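Local coordinates for protein ectonucleoside triphosphate diphosphohydrolase 4 (Homo sapiens, PDB 6WG5) that belongs to the GDA1/CD39 family of nucleoside phosphatases, whose two-lobed fold is grouped with that of the actin-like ATPases, at residues K18-R22 with F185-E191; K217-G221 with Q377-F381; Y42-C48 with T125-C131. Where two conformers were deposited one is given. Residues are numbered along the deposited sequence.

Contact 1: K18-R22 with F185-E191; sequences KKFQR and FVLGRFE
An arginine reading the carbonyl end of a helix is the principle here, and the helix end is a Schellman motif. Arg22 ties the N-terminal helix 18-28 to the C-terminal end of helix 172-186, whose Phe185 and Val186 pack on Leu481 of helix 479-487. Segment 18-22 is regular helix, with Arg22 N bonded to Lys18 O at 3.1 Å. In segment 185-191, Gly188 turns to phi/psi 79/17, its N reaches Phe185 O at 2.8 Å, and a type I turn from Gly188 to Glu191 follows, with Glu191 N on Gly188 O at 3.1 Å. The nearest CA pair, Arg22 and Leu187, is 8.2 Å apart, so a long side chain must bridge the gap. Arg22 does so with chi1 to chi3 all t.

Charges frame the junction. Lys19 NZ and Arg189 NH2 come within 4.2 Å, a like-charged pair made tolerable by acidic partners, Glu198 for Lys19 and Glu380 for Arg189. Arg22 NH1 makes a salt bridge to Glu191 OE2 at 3.1 Å, weak as a hydrogen bond.

Gly188 CA lies over one face of the guanidinium. NE and NH2 give their bonds to carbonyls of the last helical turn. Arg22 NH2 gives weak ones to Phe185 O and Val186 O, each 3.3 Å, whereas the strong bond is near the guanidinium plane, from Arg22 NE to Val186 O at 2.8 Å and 159°.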
ATOM      1  N   LYS A  18       7.932  24.270   8.342  1.00 94.06           N
ATOM      2  CA  LYS A  18       7.758  23.908   6.939  1.00 91.04           C
ATOM      3  C   LYS A  18       6.858  22.688   6.793  1.00 81.92           C
ATOM      4  O   LYS A  18       6.160  22.552   5.781  1.00 80.33           O
ATOM      5  CB  LYS A  18       9.117  23.648   6.287  1.00 98.46           C
ATOM      6  CG  LYS A  18       9.142  23.912   4.785  1.00103.12           C
ATOM      7  CD  LYS A  18      10.473  23.512   4.159  1.00102.17           C
ATOM      8  CE  LYS A  18      10.373  22.176   3.436  1.00100.02           C
ATOM      9  NZ  LYS A  18      11.666  21.767   2.821  1.00 98.83           N
ATOM     10  N   LYS A  19       6.859  21.794   7.785  1.00 73.26           N
ATOM     11  CA  LYS A  19       5.923  20.676   7.769  1.00 69.65           C
ATOM     12  C   LYS A  19       4.495  21.157   7.992  1.00 68.37           C
ATOM     13  O   LYS A  19       3.564  20.685   7.329  1.00 72.87           O
ATOM     14  CB  LYS A  19       6.307  19.646   8.832  1.00 72.04           C
ATOM     15  CG  LYS A  19       7.648  18.960   8.599  1.00 75.26           C
ATOM     16  CD  LYS A  19       7.546  17.458   8.828  1.00 76.90           C
ATOM     17  CE  LYS A  19       8.865  16.868   9.304  1.00 77.74           C
ATOM     18  NZ  LYS A  19       8.824  15.378   9.354  1.00 76.38           N
ATOM     19  N   PHE A  20       4.304  22.093   8.924  1.00 66.52           N
ATOM     20  CA  PHE A  20       2.971  22.633   9.171  1.00 60.68           C
ATOM     21  C   PHE A  20       2.463  23.417   7.968  1.00 59.07           C
ATOM     22  O   PHE A  20       1.271  23.365   7.643  1.00 53.78           O
ATOM     23  CB  PHE A  20       2.987  23.513  10.421  1.00 56.08           C
ATOM     24  CG  PHE A  20       1.644  24.083  10.779  1.00 56.72           C
ATOM     25  CD1 PHE A  20       1.278  25.351  10.356  1.00 56.89           C
ATOM     26  CD2 PHE A  20       0.747  23.352  11.540  1.00 59.53           C
ATOM     27  CE1 PHE A  20       0.043  25.878  10.686  1.00 55.80           C
ATOM     28  CE2 PHE A  20      -0.490  23.875  11.873  1.00 61.53           C
ATOM     29  CZ  PHE A  20      -0.842  25.140  11.444  1.00 58.21           C
ATOM     30  N   GLN A  21       3.350  24.150   7.291  1.00 57.71           N
ATOM     31  CA  GLN A  21       2.938  24.891   6.105  1.00 62.55           C
ATOM     32  C   GLN A  21       2.505  23.941   4.996  1.00 61.20           C
ATOM     33  O   GLN A  21       1.446  24.123   4.384  1.00 62.42           O
ATOM     34  CB  GLN A  21       4.074  25.795   5.626  1.00 71.79           C
ATOM     35  CG  GLN A  21       3.614  26.890   4.677  1.00 80.26           C
ATOM     36  CD  GLN A  21       4.673  27.271   3.661  1.00 90.70           C
ATOM     37  OE1 GLN A  21       5.817  27.557   4.014  1.00 94.07           O
ATOM     38  NE2 GLN A  21       4.293  27.271   2.387  1.00 95.97           N
ATOM     39  N   ARG A  22       3.318  22.919   4.719  1.00 59.38           N
ATOM     40  CA  ARG A  22       2.934  21.921   3.727  0.51 57.75           C
ATOM     41  C   ARG A  22       1.647  21.215   4.134  1.00 55.38           C
ATOM     42  O   ARG A  22       0.748  21.019   3.308  1.00 54.10           O
ATOM     43  CB  ARG A  22       4.064  20.909   3.529  0.51 55.54           C
ATOM     44  CG  ARG A  22       3.797  19.899   2.421  0.51 51.72           C
ATOM     45  CD  ARG A  22       5.036  19.079   2.089  0.51 48.95           C
ATOM     46  NE  ARG A  22       4.859  18.301   0.865  0.51 45.63           N
ATOM     47  CZ  ARG A  22       5.068  18.769  -0.362  0.51 42.00           C
ATOM     48  NH1 ARG A  22       5.468  20.021  -0.548  0.51 40.64           N
ATOM     49  NH2 ARG A  22       4.876  17.982  -1.413  0.51 40.30           N
ATOM     50  N   PHE A 185       6.019  11.425  -2.177  1.00 25.83           N
ATOM     51  CA  PHE A 185       5.842  12.629  -2.979  1.00 25.76           C
ATOM     52  C   PHE A 185       5.037  13.675  -2.219  1.00 27.35           C
ATOM     53  O   PHE A 185       5.473  14.824  -2.079  1.00 31.69           O
ATOM     54  CB  PHE A 185       5.167  12.279  -4.301  1.00 21.15           C
ATOM     55  CG  PHE A 185       4.991  13.453  -5.210  1.00 26.55           C
ATOM     56  CD1 PHE A 185       6.086  14.049  -5.807  1.00 24.76           C
ATOM     57  CD2 PHE A 185       3.731  13.963  -5.465  1.00 26.51           C
ATOM     58  CE1 PHE A 185       5.930  15.131  -6.645  1.00 26.07           C
ATOM     59  CE2 PHE A 185       3.568  15.045  -6.302  1.00 29.53           C
ATOM     60  CZ  PHE A 185       4.670  15.632  -6.894  1.00 30.06           C
ATOM     61  N   VAL A 186       3.860  13.297  -1.715  1.00 37.32           N
ATOM     62  CA  VAL A 186       3.034  14.254  -0.981  1.00 35.03           C
ATOM     63  C   VAL A 186       3.748  14.719   0.279  1.00 32.89           C
ATOM     64  O   VAL A 186       3.577  15.865   0.711  1.00 36.53           O
ATOM     65  CB  VAL A 186       1.652  13.648  -0.655  1.00 35.16           C
ATOM     66  CG1 VAL A 186       0.900  13.318  -1.934  1.00 44.76           C
ATOM     67  CG2 VAL A 186       1.788  12.411   0.221  1.00 32.50           C
ATOM     68  N   LEU A 187       4.557  13.850   0.888  1.00 27.50           N
ATOM     69  CA  LEU A 187       5.346  14.246   2.048  1.00 26.78           C
ATOM     70  C   LEU A 187       6.531  15.128   1.679  1.00 31.53           C
ATOM     71  O   LEU A 187       7.224  15.609   2.582  1.00 33.78           O
ATOM     72  CB  LEU A 187       5.844  13.005   2.793  1.00 28.92           C
ATOM     73  CG  LEU A 187       4.784  12.146   3.490  1.00 29.55           C
ATOM     74  CD1 LEU A 187       5.444  10.967   4.185  1.00 33.25           C
ATOM     75  CD2 LEU A 187       3.975  12.956   4.490  1.00 29.92           C
ATOM     76  N   GLY A 188       6.783  15.346   0.390  1.00 24.68           N
ATOM     77  CA  GLY A 188       7.847  16.234  -0.032  1.00 24.58           C
ATOM     78  C   GLY A 188       9.236  15.648   0.026  1.00 23.67           C
ATOM     79  O   GLY A 188      10.214  16.403  -0.007  1.00 22.85           O
ATOM     80  N   ARG A 189       9.363  14.325   0.100  1.00 24.14           N
ATOM     81  CA  ARG A 189      10.668  13.695   0.258  1.00 23.47           C
ATOM     82  C   ARG A 189      11.478  13.667  -1.029  1.00 25.99           C
ATOM     83  O   ARG A 189      12.667  13.336  -0.982  1.00 23.42           O
ATOM     84  CB  ARG A 189      10.494  12.271   0.789  1.00 24.58           C
ATOM     85  CG  ARG A 189       9.660  12.196   2.061  1.00 27.05           C
ATOM     86  CD  ARG A 189      10.228  13.087   3.157  1.00 26.06           C
ATOM     87  NE  ARG A 189       9.380  13.104   4.343  1.00 29.55           N
ATOM     88  CZ  ARG A 189       9.477  12.246   5.353  1.00 29.00           C
ATOM     89  NH1 ARG A 189      10.388  11.285   5.332  1.00 29.92           N
ATOM     90  NH2 ARG A 189       8.656  12.351   6.388  1.00 32.05           N
ATOM     91  N   PHE A 190      10.872  14.001  -2.165  1.00 28.51           N
ATOM     92  CA  PHE A 190      11.600  14.155  -3.415  1.00 28.84           C
ATOM     93  C   PHE A 190      11.943  15.610  -3.709  1.00 30.23           C
ATOM     94  O   PHE A 190      12.623  15.885  -4.702  1.00 29.76           O
ATOM     95  CB  PHE A 190      10.790  13.557  -4.568  1.00 25.56           C
ATOM     96  CG  PHE A 190      10.434  12.113  -4.364  1.00 27.01           C
ATOM     97  CD1 PHE A 190      11.385  11.205  -3.925  1.00 27.22           C
ATOM     98  CD2 PHE A 190       9.145  11.665  -4.593  1.00 21.37           C
ATOM     99  CE1 PHE A 190      11.060   9.877  -3.735  1.00 22.66           C
ATOM    100  CE2 PHE A 190       8.815  10.337  -4.403  1.00 23.69           C
ATOM    101  CZ  PHE A 190       9.774   9.443  -3.974  1.00 22.02           C
ATOM    102  N   GLU A 191      11.482  16.542  -2.878  1.00 39.01           N
ATOM    103  CA  GLU A 191      11.968  17.915  -2.914  1.00 40.08           C
ATOM    104  C   GLU A 191      13.328  17.967  -2.232  1.00 45.00           C
ATOM    105  O   GLU A 191      13.441  17.660  -1.041  1.00 47.89           O
ATOM    106  CB  GLU A 191      10.978  18.851  -2.226  1.00 44.78           C
ATOM    107  CG  GLU A 191       9.838  19.307  -3.116  1.00 51.43           C
ATOM    108  CD  GLU A 191       8.616  19.728  -2.327  1.00 57.62           C
ATOM    109  OE1 GLU A 191       8.778  20.205  -1.183  1.00 59.86           O
ATOM    110  OE2 GLU A 191       7.490  19.576  -2.849  1.00 60.77           O
TER

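Contact 2: K217-G221 with Q377-F381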
ATOM      1  N   LYS A 217      17.145  13.771   1.459  1.00 24.89           N
ATOM      2  CA  LYS A 217      16.063  13.565   2.415  1.00 24.37           C
ATOM      3  C   LYS A 217      15.800  12.082   2.630  1.00 27.63           C
ATOM      4  O   LYS A 217      15.710  11.306   1.675  1.00 29.76           O
ATOM      5  CB  LYS A 217      14.781  14.236   1.925  1.00 22.95           C
ATOM      6  CG  LYS A 217      14.693  15.726   2.162  1.00 24.90           C
ATOM      7  CD  LYS A 217      13.290  16.216   1.842  1.00 27.15           C
ATOM      8  CE  LYS A 217      13.163  17.720   1.973  1.00 33.77           C
ATOM      9  NZ  LYS A 217      11.782  18.172   1.642  1.00 38.38           N
ATOM     10  N   ARG A 218      15.660  11.697   3.896  1.00 28.75           N
ATOM     11  CA  ARG A 218      15.198  10.358   4.228  1.00 27.71           C
ATOM     12  C   ARG A 218      13.768  10.163   3.742  1.00 24.12           C
ATOM     13  O   ARG A 218      12.952  11.088   3.785  1.00 26.59           O
ATOM     14  CB  ARG A 218      15.273  10.146   5.738  1.00 31.88           C
ATOM     15  CG  ARG A 218      14.955   8.739   6.195  1.00 33.05           C
ATOM     16  CD  ARG A 218      15.081   8.634   7.703  1.00 26.47           C
ATOM     17  NE  ARG A 218      14.052   9.407   8.392  1.00 27.31           N
ATOM     18  CZ  ARG A 218      14.047   9.649   9.699  1.00 27.80           C
ATOM     19  NH1 ARG A 218      15.018   9.182  10.474  1.00 26.36           N
ATOM     20  NH2 ARG A 218      13.068  10.363  10.235  1.00 29.82           N
ATOM     21  N   THR A 219      13.465   8.956   3.274  1.00 21.54           N
ATOM     22  CA  THR A 219      12.119   8.610   2.841  1.00 19.91           C
ATOM     23  C   THR A 219      11.382   7.855   3.942  1.00 20.54           C
ATOM     24  O   THR A 219      11.966   7.417   4.935  1.00 24.72           O
ATOM     25  CB  THR A 219      12.153   7.769   1.560  1.00 22.21           C
ATOM     26  OG1 THR A 219      12.950   6.596   1.770  1.00 26.31           O
ATOM     27  CG2 THR A 219      12.718   8.576   0.399  1.00 22.41           C
ATOM     28  N   ALA A 220      10.075   7.701   3.745  1.00 24.04           N
ATOM     29  CA  ALA A 220       9.203   7.021   4.693  1.00 22.24           C
ATOM     30  C   ALA A 220       8.759   5.693   4.095  1.00 24.38           C
ATOM     31  O   ALA A 220       8.213   5.658   2.987  1.00 21.71           O
ATOM     32  CB  ALA A 220       7.989   7.885   5.037  1.00 20.44           C
ATOM     33  N   GLY A 221       8.996   4.603   4.828  1.00 31.17           N
ATOM     34  CA  GLY A 221       8.493   3.310   4.424  1.00 25.58           C
ATOM     35  C   GLY A 221       7.012   3.178   4.702  1.00 28.65           C
ATOM     36  O   GLY A 221       6.410   3.979   5.418  1.00 27.87           O
ATOM     37  N   GLN A 377      17.687   2.898  13.663  1.00 38.34           N
ATOM     38  CA  GLN A 377      17.968   4.144  14.369  1.00 42.92           C
ATOM     39  C   GLN A 377      17.772   5.370  13.484  1.00 43.30           C
ATOM     40  O   GLN A 377      17.618   6.477  14.011  1.00 46.30           O
ATOM     41  CB  GLN A 377      19.393   4.129  14.931  1.00 49.07           C
ATOM     42  CG  GLN A 377      20.487   3.840  13.907  1.00 57.73           C
ATOM     43  CD  GLN A 377      20.895   2.376  13.878  1.00 62.15           C
ATOM     44  OE1 GLN A 377      20.051   1.480  13.944  1.00 60.13           O
ATOM     45  NE2 GLN A 377      22.199   2.129  13.784  1.00 62.36           N
ATOM     46  N   ASN A 378      17.762   5.202  12.159  1.00 38.13           N
ATOM     47  CA  ASN A 378      17.568   6.310  11.219  1.00 35.05           C
ATOM     48  C   ASN A 378      16.561   5.875  10.148  1.00 35.05           C
ATOM     49  O   ASN A 378      16.918   5.638   8.994  1.00 34.46           O
ATOM     50  CB  ASN A 378      18.897   6.738  10.598  1.00 35.48           C
ATOM     51  CG  ASN A 378      18.735   7.875   9.612  1.00 35.94           C
ATOM     52  OD1 ASN A 378      17.688   8.518   9.560  1.00 39.25           O
ATOM     53  ND2 ASN A 378      19.772   8.128   8.824  1.00 36.95           N
ATOM     54  N   SER A 379      15.291   5.779  10.539  1.00 39.97           N
ATOM     55  CA  SER A 379      14.239   5.359   9.624  1.00 32.51           C
ATOM     56  C   SER A 379      12.896   5.828  10.168  1.00 33.68           C
ATOM     57  O   SER A 379      12.788   6.285  11.310  1.00 31.66           O
ATOM     58  CB  SER A 379      14.244   3.840   9.433  1.00 34.63           C
ATOM     59  OG  SER A 379      13.850   3.177  10.622  1.00 35.64           O
ATOM     60  N   GLU A 380      11.871   5.715   9.325  1.00 28.35           N
ATOM     61  CA  GLU A 380      10.500   6.014   9.718  1.00 23.08           C
ATOM     62  C   GLU A 380       9.561   5.233   8.811  1.00 27.15           C
ATOM     63  O   GLU A 380       9.869   4.985   7.643  1.00 26.86           O
ATOM     64  CB  GLU A 380      10.197   7.515   9.645  1.00 23.21           C
ATOM     65  CG  GLU A 380      10.336   8.116   8.257  1.00 28.62           C
ATOM     66  CD  GLU A 380      10.132   9.620   8.246  1.00 32.51           C
ATOM     67  OE1 GLU A 380       9.054  10.077   8.683  1.00 30.17           O
ATOM     68  OE2 GLU A 380      11.054  10.344   7.805  1.00 33.03           O
ATOM     69  N   PHE A 381       8.413   4.847   9.366  1.00 23.32           N
ATOM     70  CA  PHE A 381       7.422   4.063   8.644  1.00 20.26           C
ATOM     71  C   PHE A 381       6.030   4.597   8.939  1.00 22.45           C
ATOM     72  O   PHE A 381       5.764   5.117  10.024  1.00 22.52           O
ATOM     73  CB  PHE A 381       7.475   2.578   9.029  1.00 19.97           C
ATOM     74  CG  PHE A 381       8.573   1.809   8.352  1.00 21.56           C
ATOM     75  CD1 PHE A 381       8.294   0.985   7.274  1.00 19.26           C
ATOM     76  CD2 PHE A 381       9.880   1.904   8.797  1.00 17.17           C
ATOM     77  CE1 PHE A 381       9.300   0.269   6.649  1.00 18.47           C
ATOM     78  CE2 PHE A 381      10.890   1.191   8.177  1.00 21.58           C
ATOM     79  CZ  PHE A 381      10.599   0.373   7.101  1.00 18.73           C
TER
HETATM   80  O   HOH W   1      15.078   8.230  13.590  1.00 50.62           O
HETATM   81  O   HOH W   2      13.348   5.495   6.291  1.00 25.07           O
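Two irregular segments can be drawn together by one arginine before their strands pair. Along 377-381, water 1 links Gln377 O (3.1 Å) to Arg218 NH1 (3.3 Å). Asn378 OD1, near the guanidinium plane, accepts Arg218 NH1 at 2.9 Å. Ser379 O lies over a guanidinium face, while the Ser379 hydroxyl turns to Tyr463. At Glu380 one carboxylate oxygen, OE2, receives Arg218 NE and, more weakly, Arg218 NH2, both at 3.2 Å, in a salt bridge; the same oxygen forms a second salt bridge, with Arg189. Water 2 links Thr219 O (2.7 Å) to Glu380 N (3.4 Å, weak). Glu380 O accepts Gly221 N at 3.0 Å, opening the strand pairing. Phe381 completes it: its CA is 4.4 Å from that of Gly221 in a parallel bridge, and Gly221 CA makes an off-centre CH-pi contact, 4.1 Å from the ring centroid, where a CB would clash. The bridge starts strands 221-225 and 381-385, parallel neighbours in the mixed sheet of an actin-like lobe.

Contact 3: Y42-C48 with T125-C131; sequences YGIVVDC and TPLYILC
Strands 42-48 and 127-131 run parallel, their axes 4.6 Å apart and crossing at -16°, in the mixed sheet of an actin-like (RNase H-type) lobe; 53-61 flanks the first and 167-169 the second. Both are extended (phi/psi Val45 -129/134, Ile129 -117/109); Thr125 and Pro126 are loop. Ile44 pairs with Leu127, Val45 with Tyr128, Val46 with Ile129, Asp47 with Leu130 and Cys48 with Cys131. Hydrogen bonds alternate: Ile44 N–Pro126 O 3.0 Å, Tyr128 N–Ile44 O 2.8 Å, Val46 N–Tyr128 O 2.7 Å, Leu130 N–Val46 O 3.0 Å, Cys48 N–Leu130 O 3.0 Å.

One face holds Ile44, Val46, Cys48, Leu127, Ile129 and Cys131, with helix 107-116 against Ile44 and Leu127. Leu127, chi1 t and chi2 p, brings CD1 to Ile44 CG2 (3.5 Å) and Val46 CG2 (4.2 Å). The other holds Val45, Asp47, Tyr128 and Leu130; helix 479-487 packs on the first three, and Asp47 is salt-bridged to Arg54. Before the ladder, water 3 joins Tyr42 N (2.8 Å) to Thr125 OG1 (3.2 Å).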
ATOM      1  N   TYR A  42      -2.431  17.758 -18.227  1.00 37.55           N
ATOM      2  CA  TYR A  42      -3.285  16.772 -17.584  1.00 36.70           C
ATOM      3  C   TYR A  42      -2.780  15.363 -17.862  1.00 36.22           C
ATOM      4  O   TYR A  42      -2.082  15.106 -18.846  1.00 40.86           O
ATOM      5  CB  TYR A  42      -4.740  16.913 -18.060  1.00 38.27           C
ATOM      6  CG  TYR A  42      -5.298  18.306 -17.872  1.00 42.88           C
ATOM      7  CD1 TYR A  42      -5.021  19.315 -18.787  1.00 48.29           C
ATOM      8  CD2 TYR A  42      -6.096  18.616 -16.778  1.00 45.54           C
ATOM      9  CE1 TYR A  42      -5.521  20.592 -18.618  1.00 52.76           C
ATOM     10  CE2 TYR A  42      -6.603  19.891 -16.600  1.00 47.63           C
ATOM     11  CZ  TYR A  42      -6.312  20.875 -17.525  1.00 51.73           C
ATOM     12  OH  TYR A  42      -6.812  22.146 -17.357  1.00 53.77           O
ATOM     13  N   GLY A  43      -3.145  14.454 -16.969  1.00 35.70           N
ATOM     14  CA  GLY A  43      -2.842  13.043 -17.137  1.00 35.46           C
ATOM     15  C   GLY A  43      -3.919  12.219 -16.473  1.00 37.60           C
ATOM     16  O   GLY A  43      -4.523  12.644 -15.483  1.00 36.83           O
ATOM     17  N   ILE A  44      -4.170  11.034 -17.025  1.00 41.61           N
ATOM     18  CA  ILE A  44      -5.283  10.193 -16.602  1.00 42.38           C
ATOM     19  C   ILE A  44      -4.759   8.800 -16.291  1.00 43.47           C
ATOM     20  O   ILE A  44      -4.008   8.222 -17.084  1.00 45.35           O
ATOM     21  CB  ILE A  44      -6.385  10.128 -17.678  1.00 47.14           C
ATOM     22  CG1 ILE A  44      -6.905  11.534 -17.996  1.00 51.21           C
ATOM     23  CG2 ILE A  44      -7.541   9.257 -17.205  1.00 47.24           C
ATOM     24  CD1 ILE A  44      -7.465  11.674 -19.393  1.00 57.01           C
ATOM     25  N   VAL A  45      -5.162   8.261 -15.141  1.00 37.88           N
ATOM     26  CA  VAL A  45      -4.787   6.919 -14.713  1.00 36.32           C
ATOM     27  C   VAL A  45      -6.056   6.170 -14.334  1.00 42.70           C
ATOM     28  O   VAL A  45      -6.909   6.708 -13.618  1.00 40.72           O
ATOM     29  CB  VAL A  45      -3.809   6.947 -13.523  1.00 35.00           C
ATOM     30  CG1 VAL A  45      -3.353   5.535 -13.171  1.00 34.65           C
ATOM     31  CG2 VAL A  45      -2.616   7.835 -13.834  1.00 33.54           C
ATOM     32  N   VAL A  46      -6.179   4.934 -14.811  1.00 39.17           N
ATOM     33  CA  VAL A  46      -7.291   4.056 -14.463  1.00 47.01           C
ATOM     34  C   VAL A  46      -6.742   2.917 -13.616  1.00 48.45           C
ATOM     35  O   VAL A  46      -5.855   2.175 -14.056  1.00 46.61           O
ATOM     36  CB  VAL A  46      -8.008   3.520 -15.713  1.00 47.14           C
ATOM     37  CG1 VAL A  46      -9.038   2.459 -15.336  1.00 47.08           C
ATOM     38  CG2 VAL A  46      -8.682   4.655 -16.461  1.00 44.35           C
ATOM     39  N   ASP A  47      -7.269   2.780 -12.402  1.00 40.59           N
ATOM     40  CA  ASP A  47      -6.957   1.651 -11.532  1.00 43.45           C
ATOM     41  C   ASP A  47      -7.993   0.560 -11.777  1.00 47.38           C
ATOM     42  O   ASP A  47      -9.155   0.699 -11.381  1.00 50.65           O
ATOM     43  CB  ASP A  47      -6.949   2.089 -10.070  1.00 44.69           C
ATOM     44  CG  ASP A  47      -6.947   0.916  -9.105  1.00 52.21           C
ATOM     45  OD1 ASP A  47      -6.539  -0.197  -9.502  1.00 52.44           O
ATOM     46  OD2 ASP A  47      -7.356   1.110  -7.939  1.00 54.90           O
ATOM     47  N   CYS A  48      -7.576  -0.525 -12.430  1.00 49.35           N
ATOM     48  CA  CYS A  48      -8.459  -1.651 -12.737  1.00 53.46           C
ATOM     49  C   CYS A  48      -8.242  -2.732 -11.683  1.00 54.79           C
ATOM     50  O   CYS A  48      -7.412  -3.628 -11.844  1.00 53.79           O
ATOM     51  CB  CYS A  48      -8.200  -2.177 -14.143  1.00 58.32           C
ATOM     52  SG  CYS A  48      -8.896  -1.153 -15.459  1.00 62.15           S
ATOM     53  N   THR A 125      -2.747  14.740 -23.635  1.00 61.54           N
ATOM     54  CA  THR A 125      -2.989  14.159 -22.322  1.00 54.69           C
ATOM     55  C   THR A 125      -2.800  12.652 -22.386  1.00 52.73           C
ATOM     56  O   THR A 125      -3.525  11.986 -23.140  1.00 54.97           O
ATOM     57  CB  THR A 125      -4.399  14.493 -21.849  1.00 52.05           C
ATOM     58  OG1 THR A 125      -4.519  15.911 -21.678  1.00 49.98           O
ATOM     59  CG2 THR A 125      -4.716  13.795 -20.529  1.00 51.43           C
ATOM     60  N   PRO A 126      -1.870  12.071 -21.634  1.00 44.56           N
ATOM     61  CA  PRO A 126      -1.719  10.614 -21.652  1.00 44.45           C
ATOM     62  C   PRO A 126      -2.782   9.910 -20.826  1.00 42.93           C
ATOM     63  O   PRO A 126      -3.269  10.425 -19.817  1.00 39.01           O
ATOM     64  CB  PRO A 126      -0.324  10.398 -21.050  1.00 42.28           C
ATOM     65  CG  PRO A 126      -0.139  11.558 -20.141  1.00 39.40           C
ATOM     66  CD  PRO A 126      -0.828  12.716 -20.811  1.00 41.17           C
ATOM     67  N   LEU A 127      -3.137   8.710 -21.277  1.00 47.75           N
ATOM     68  CA  LEU A 127      -4.056   7.830 -20.568  1.00 48.23           C
ATOM     69  C   LEU A 127      -3.323   6.543 -20.221  1.00 46.35           C
ATOM     70  O   LEU A 127      -2.738   5.903 -21.099  1.00 48.75           O
ATOM     71  CB  LEU A 127      -5.295   7.527 -21.417  1.00 47.64           C
ATOM     72  CG  LEU A 127      -6.219   6.402 -20.940  1.00 50.99           C
ATOM     73  CD1 LEU A 127      -6.891   6.752 -19.621  1.00 51.08           C
ATOM     74  CD2 LEU A 127      -7.256   6.088 -22.007  1.00 52.74           C
ATOM     75  N   TYR A 128      -3.350   6.173 -18.943  1.00 44.36           N
ATOM     76  CA  TYR A 128      -2.734   4.942 -18.466  1.00 43.27           C
ATOM     77  C   TYR A 128      -3.795   4.080 -17.798  1.00 45.69           C
ATOM     78  O   TYR A 128      -4.515   4.550 -16.911  1.00 44.18           O
ATOM     79  CB  TYR A 128      -1.592   5.235 -17.488  1.00 38.30           C
ATOM     80  CG  TYR A 128      -0.464   6.040 -18.093  1.00 38.19           C
ATOM     81  CD1 TYR A 128       0.451   5.448 -18.954  1.00 40.77           C
ATOM     82  CD2 TYR A 128      -0.311   7.390 -17.803  1.00 35.15           C
ATOM     83  CE1 TYR A 128       1.485   6.177 -19.513  1.00 38.93           C
ATOM     84  CE2 TYR A 128       0.720   8.129 -18.357  1.00 34.47           C
ATOM     85  CZ  TYR A 128       1.616   7.517 -19.212  1.00 39.26           C
ATOM     86  OH  TYR A 128       2.647   8.241 -19.770  1.00 42.04           O
ATOM     87  N   ILE A 129      -3.895   2.827 -18.234  1.00 43.11           N
ATOM     88  CA  ILE A 129      -4.822   1.857 -17.663  1.00 44.53           C
ATOM     89  C   ILE A 129      -3.980   0.738 -17.067  1.00 46.77           C
ATOM     90  O   ILE A 129      -3.371  -0.050 -17.803  1.00 48.09           O
ATOM     91  CB  ILE A 129      -5.811   1.317 -18.706  1.00 49.52           C
ATOM     92  CG1 ILE A 129      -6.645   2.469 -19.276  1.00 50.85           C
ATOM     93  CG2 ILE A 129      -6.712   0.250 -18.083  1.00 50.34           C
ATOM     94  CD1 ILE A 129      -7.596   2.063 -20.384  1.00 54.14           C
ATOM     95  N   LEU A 130      -3.947   0.665 -15.739  1.00 50.77           N
ATOM     96  CA  LEU A 130      -3.093  -0.270 -15.018  1.00 47.72           C
ATOM     97  C   LEU A 130      -3.968  -1.183 -14.172  1.00 51.76           C
ATOM     98  O   LEU A 130      -4.710  -0.709 -13.304  1.00 56.55           O
ATOM     99  CB  LEU A 130      -2.087   0.488 -14.150  1.00 45.03           C
ATOM    100  CG  LEU A 130      -1.341   1.607 -14.881  1.00 42.97           C
ATOM    101  CD1 LEU A 130      -0.468   2.389 -13.914  1.00 46.55           C
ATOM    102  CD2 LEU A 130      -0.508   1.047 -16.027  1.00 41.40           C
ATOM    103  N   CYS A 131      -3.878  -2.486 -14.424  1.00 47.69           N
ATOM    104  CA  CYS A 131      -4.718  -3.481 -13.772  1.00 54.93           C
ATOM    105  C   CYS A 131      -3.910  -4.237 -12.726  1.00 51.92           C
ATOM    106  O   CYS A 131      -2.718  -4.495 -12.919  1.00 54.11           O
ATOM    107  CB  CYS A 131      -5.291  -4.462 -14.798  1.00 63.82           C
ATOM    108  SG  CYS A 131      -5.822  -3.679 -16.340  1.00 62.51           S
TER
HETATM  109  O   HOH W   3      -2.352  18.133 -21.035  1.00 53.00           O

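In the fold
Contact 3 is nested in the loop that contact 1 closes, strand 40-48 following helix 18-28, and contact 2 opens only afterwards. Contacts 1 and 2, with centres about 14 Å apart, touch through the Arg189–Glu380 salt bridge, so the end of helix 172-186 meets the loop leading into strand 221-225 of the other mixed sheet. Contact 3 touches neither, its centre about 25 Å from that of contact 1 and about 30 Å from that of contact 2, but helix 479-487 packs on both contacts 1 and 3. Contacts 2 and 3 appear to occupy corresponding places: each pairs the first strand of its sheet with a parallel one, contact 2 by a single starting bridge, consistent with the duplicated lobes of the actin-like clan.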